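Local coordinates for protein thiosulfate sulfurtransferase RDL2, mitochondrial (Saccharomyces cerevisiae, PDB 6K6R) that transfers the sulfane sulfur of thiosulfate to cyanide, yielding thiocyanate and sulfite, as a single-domain mitochondrial rhodanese, at residues R55-V60 with T68-V73. Residues are numbered along the deposited sequence; the frame is centred on the assembly and turned at random.
Sequences REPKEV and TINIPV
The flat carboxamide of N70 reaches across to the backbone of R55. At the amide edge, ND2 donates to R55 O over 3.0 Å, with an N-H...O angle of 166° and the acceptor almost in the amide plane; D53 O also accepts from ND2. V60 CG2 packs over one face of the amide, 3.8 Å from CG, where a branched valine can lay a methyl flat against it, while P57 CG meets the edge at OD1, 3.5 Å away. The second flat group, the R55 guanidinium, has the backbone of E59 and V60 over one face, toward its rim, while its NH2 is bound by D53 in a salt bridge and by Y63 O. With CG anti to the backbone N (chi1 -178°), N70 extends its amide toward the helix start, and asparagine suits the place because it is short and carries the N-H donors for two backbone carbonyls. A leucine here would probably leave the carbonyls of R55 and D53 without this donor.

P72 supplies a compact apolar surface: its CB lies 3.4 Å from R55 O and also 3.4 Å from E56 OE2. E56 holds the N-cap position, but its chain, bent at chi2 (-53°), turns the carboxylate away to P72, to K58 NZ (2.9 Å from OE1) and to S75. Instead E59 OE1, paired with R111, accepts from E56 N at 3.1 Å. P57 fits the first helical turn, where a proline's missing N-H costs no helical bond.

The contact joins helix 57-60 to strand 69-70, the last two elements of a beta-alpha-beta unit begun by strand 49-53. Strand 69-70 is outermost on its side of the parallel rhodanese sheet, while helix 84-91 meets P72 through F91 and helix 111-121 touches R55, E56 and V73.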
ATOM      1  N   ARG A  55      -6.786  -2.674   2.661  1.00 29.80           N
ATOM      2  CA  ARG A  55      -7.970  -3.063   3.407  1.00 25.49           C
ATOM      3  C   ARG A  55      -9.076  -2.026   3.231  1.00 28.12           C
ATOM      4  O   ARG A  55      -8.860  -0.917   2.731  1.00 26.74           O
ATOM      5  CB  ARG A  55      -7.647  -3.227   4.891  1.00 29.07           C
ATOM      6  CG  ARG A  55      -6.761  -4.412   5.226  1.00 25.91           C
ATOM      7  CD  ARG A  55      -6.315  -4.337   6.673  1.00 23.01           C
ATOM      8  NE  ARG A  55      -5.839  -2.998   7.010  1.00 26.82           N
ATOM      9  CZ  ARG A  55      -5.747  -2.526   8.248  1.00 27.75           C
ATOM     10  NH1 ARG A  55      -6.102  -3.284   9.277  1.00 32.57           N
ATOM     11  NH2 ARG A  55      -5.302  -1.295   8.458  1.00 28.53           N
ATOM     12  N   GLU A  56     -10.279  -2.402   3.651  1.00 31.21           N
ATOM     13  CA  GLU A  56     -11.386  -1.466   3.644  1.00 35.10           C
ATOM     14  C   GLU A  56     -11.214  -0.452   4.773  1.00 33.33           C
ATOM     15  O   GLU A  56     -10.665  -0.779   5.830  1.00 39.10           O
ATOM     16  CB  GLU A  56     -12.711  -2.206   3.798  1.00 26.15           C
ATOM     17  CG  GLU A  56     -13.134  -2.968   2.554  1.00 20.08           C
ATOM     18  CD  GLU A  56     -13.144  -2.093   1.316  1.00 28.64           C
ATOM     19  OE1 GLU A  56     -13.676  -0.966   1.389  1.00 33.79           O
ATOM     20  OE2 GLU A  56     -12.618  -2.528   0.270  1.00 28.17           O
ATOM     21  N   PRO A  57     -11.664   0.789   4.570  1.00 32.25           N
ATOM     22  CA  PRO A  57     -11.562   1.788   5.649  1.00 35.68           C
ATOM     23  C   PRO A  57     -12.194   1.325   6.946  1.00 35.87           C
ATOM     24  O   PRO A  57     -11.800   1.785   8.026  1.00 30.28           O
ATOM     25  CB  PRO A  57     -12.294   3.006   5.068  1.00 26.47           C
ATOM     26  CG  PRO A  57     -12.238   2.821   3.595  1.00 23.50           C
ATOM     27  CD  PRO A  57     -12.286   1.343   3.356  1.00 26.33           C
ATOM     28  N   LYS A  58     -13.167   0.413   6.865  1.00 40.46           N
ATOM     29  CA  LYS A  58     -13.762  -0.151   8.070  1.00 38.28           C
ATOM     30  C   LYS A  58     -12.723  -0.898   8.901  1.00 44.08           C
ATOM     31  O   LYS A  58     -12.736  -0.821  10.136  1.00 42.16           O
ATOM     32  CB  LYS A  58     -14.944  -1.064   7.705  1.00 40.78           C
ATOM     33  CG  LYS A  58     -15.978  -0.478   6.708  1.00 60.54           C
ATOM     34  CD  LYS A  58     -15.552  -0.592   5.241  1.00 48.59           C
ATOM     35  CE  LYS A  58     -16.156   0.519   4.388  1.00 43.74           C
ATOM     36  NZ  LYS A  58     -15.570   0.557   3.015  1.00 40.33           N
ATOM     37  N   GLU A  59     -11.802  -1.607   8.245  1.00 40.74           N
ATOM     38  CA  GLU A  59     -10.750  -2.312   8.970  1.00 27.02           C
ATOM     39  C   GLU A  59      -9.632  -1.379   9.421  1.00 33.26           C
ATOM     40  O   GLU A  59      -8.994  -1.633  10.449  1.00 34.71           O
ATOM     41  CB  GLU A  59     -10.168  -3.431   8.105  1.00 35.21           C
ATOM     42  CG  GLU A  59     -11.209  -4.363   7.517  1.00 35.10           C
ATOM     43  CD  GLU A  59     -10.648  -5.237   6.415  1.00 43.75           C
ATOM     44  OE1 GLU A  59     -10.981  -4.997   5.235  1.00 32.58           O
ATOM     45  OE2 GLU A  59      -9.870  -6.163   6.731  1.00 30.93           O
ATOM     46  N   VAL A  60      -9.378  -0.303   8.670  1.00 30.26           N
ATOM     47  CA  VAL A  60      -8.345   0.651   9.053  1.00 33.34           C
ATOM     48  C   VAL A  60      -8.701   1.373  10.347  1.00 38.27           C
ATOM     49  O   VAL A  60      -7.809   1.885  11.034  1.00 40.12           O
ATOM     50  CB  VAL A  60      -8.100   1.656   7.910  1.00 34.02           C
ATOM     51  CG1 VAL A  60      -6.800   2.409   8.125  1.00 33.95           C
ATOM     52  CG2 VAL A  60      -8.075   0.935   6.572  1.00 32.88           C
ATOM     53  N   THR A  68       1.025   5.097   6.130  1.00 20.77           N
ATOM     54  CA  THR A  68       0.406   4.407   5.009  1.00 29.78           C
ATOM     55  C   THR A  68      -0.679   5.267   4.371  1.00 29.16           C
ATOM     56  O   THR A  68      -1.238   6.177   4.990  1.00 33.90           O
ATOM     57  CB  THR A  68      -0.208   3.077   5.450  1.00 24.67           C
ATOM     58  OG1 THR A  68      -1.047   3.286   6.595  1.00 22.86           O
ATOM     59  CG2 THR A  68       0.873   2.081   5.794  1.00 26.48           C
ATOM     60  N   ILE A  69      -0.973   4.963   3.111  1.00 30.48           N
ATOM     61  CA  ILE A  69      -2.138   5.491   2.413  1.00 19.81           C
ATOM     62  C   ILE A  69      -3.106   4.337   2.193  1.00 27.55           C
ATOM     63  O   ILE A  69      -2.684   3.197   1.969  1.00 26.35           O
ATOM     64  CB  ILE A  69      -1.758   6.163   1.078  1.00 31.03           C
ATOM     65  CG1 ILE A  69      -1.078   5.167   0.137  1.00 28.96           C
ATOM     66  CG2 ILE A  69      -0.857   7.366   1.325  1.00 31.24           C
ATOM     67  CD1 ILE A  69      -0.902   5.685  -1.278  1.00 26.37           C
ATOM     68  N   ASN A  70      -4.404   4.628   2.279  1.00 34.20           N
ATOM     69  CA  ASN A  70      -5.442   3.609   2.182  1.00 26.16           C
ATOM     70  C   ASN A  70      -6.062   3.668   0.791  1.00 22.41           C
ATOM     71  O   ASN A  70      -6.708   4.657   0.432  1.00 26.20           O
ATOM     72  CB  ASN A  70      -6.501   3.804   3.264  1.00 19.47           C
ATOM     73  CG  ASN A  70      -7.582   2.738   3.225  1.00 28.73           C
ATOM     74  OD1 ASN A  70      -8.720   2.977   3.625  1.00 39.20           O
ATOM     75  ND2 ASN A  70      -7.228   1.549   2.744  1.00 25.50           N
ATOM     76  N   ILE A  71      -5.854   2.613   0.011  1.00 31.85           N
ATOM     77  CA  ILE A  71      -6.502   2.456  -1.288  1.00 33.80           C
ATOM     78  C   ILE A  71      -7.212   1.107  -1.283  1.00 27.66           C
ATOM     79  O   ILE A  71      -6.593   0.080  -1.597  1.00 28.85           O
ATOM     80  CB  ILE A  71      -5.493   2.568  -2.441  1.00 26.09           C
ATOM     81  CG1 ILE A  71      -4.768   3.915  -2.389  1.00 27.58           C
ATOM     82  CG2 ILE A  71      -6.190   2.401  -3.781  1.00 19.88           C
ATOM     83  CD1 ILE A  71      -3.888   4.184  -3.591  1.00 36.05           C
ATOM     84  N   PRO A  72      -8.496   1.059  -0.927  1.00 33.22           N
ATOM     85  CA  PRO A  72      -9.174  -0.237  -0.779  1.00 30.32           C
ATOM     86  C   PRO A  72      -9.396  -0.901  -2.131  1.00 27.56           C
ATOM     87  O   PRO A  72      -9.975  -0.309  -3.044  1.00 27.31           O
ATOM     88  CB  PRO A  72     -10.497   0.128  -0.097  1.00 21.73           C
ATOM     89  CG  PRO A  72     -10.740   1.550  -0.475  1.00 23.20           C
ATOM     90  CD  PRO A  72      -9.395   2.197  -0.669  1.00 24.80           C
ATOM     91  N   VAL A  73      -8.928  -2.144  -2.248  1.00 30.46           N
ATOM     92  CA  VAL A  73      -8.986  -2.844  -3.527  1.00 27.67           C
ATOM     93  C   VAL A  73     -10.390  -3.379  -3.794  1.00 26.10           C
ATOM     94  O   VAL A  73     -10.869  -3.346  -4.933  1.00 24.33           O
ATOM     95  CB  VAL A  73      -7.923  -3.961  -3.565  1.00 21.99           C
ATOM     96  CG1 VAL A  73      -8.031  -4.854  -2.336  1.00 18.57           C
ATOM     97  CG2 VAL A  73      -8.040  -4.777  -4.844  1.00 18.35           C
TER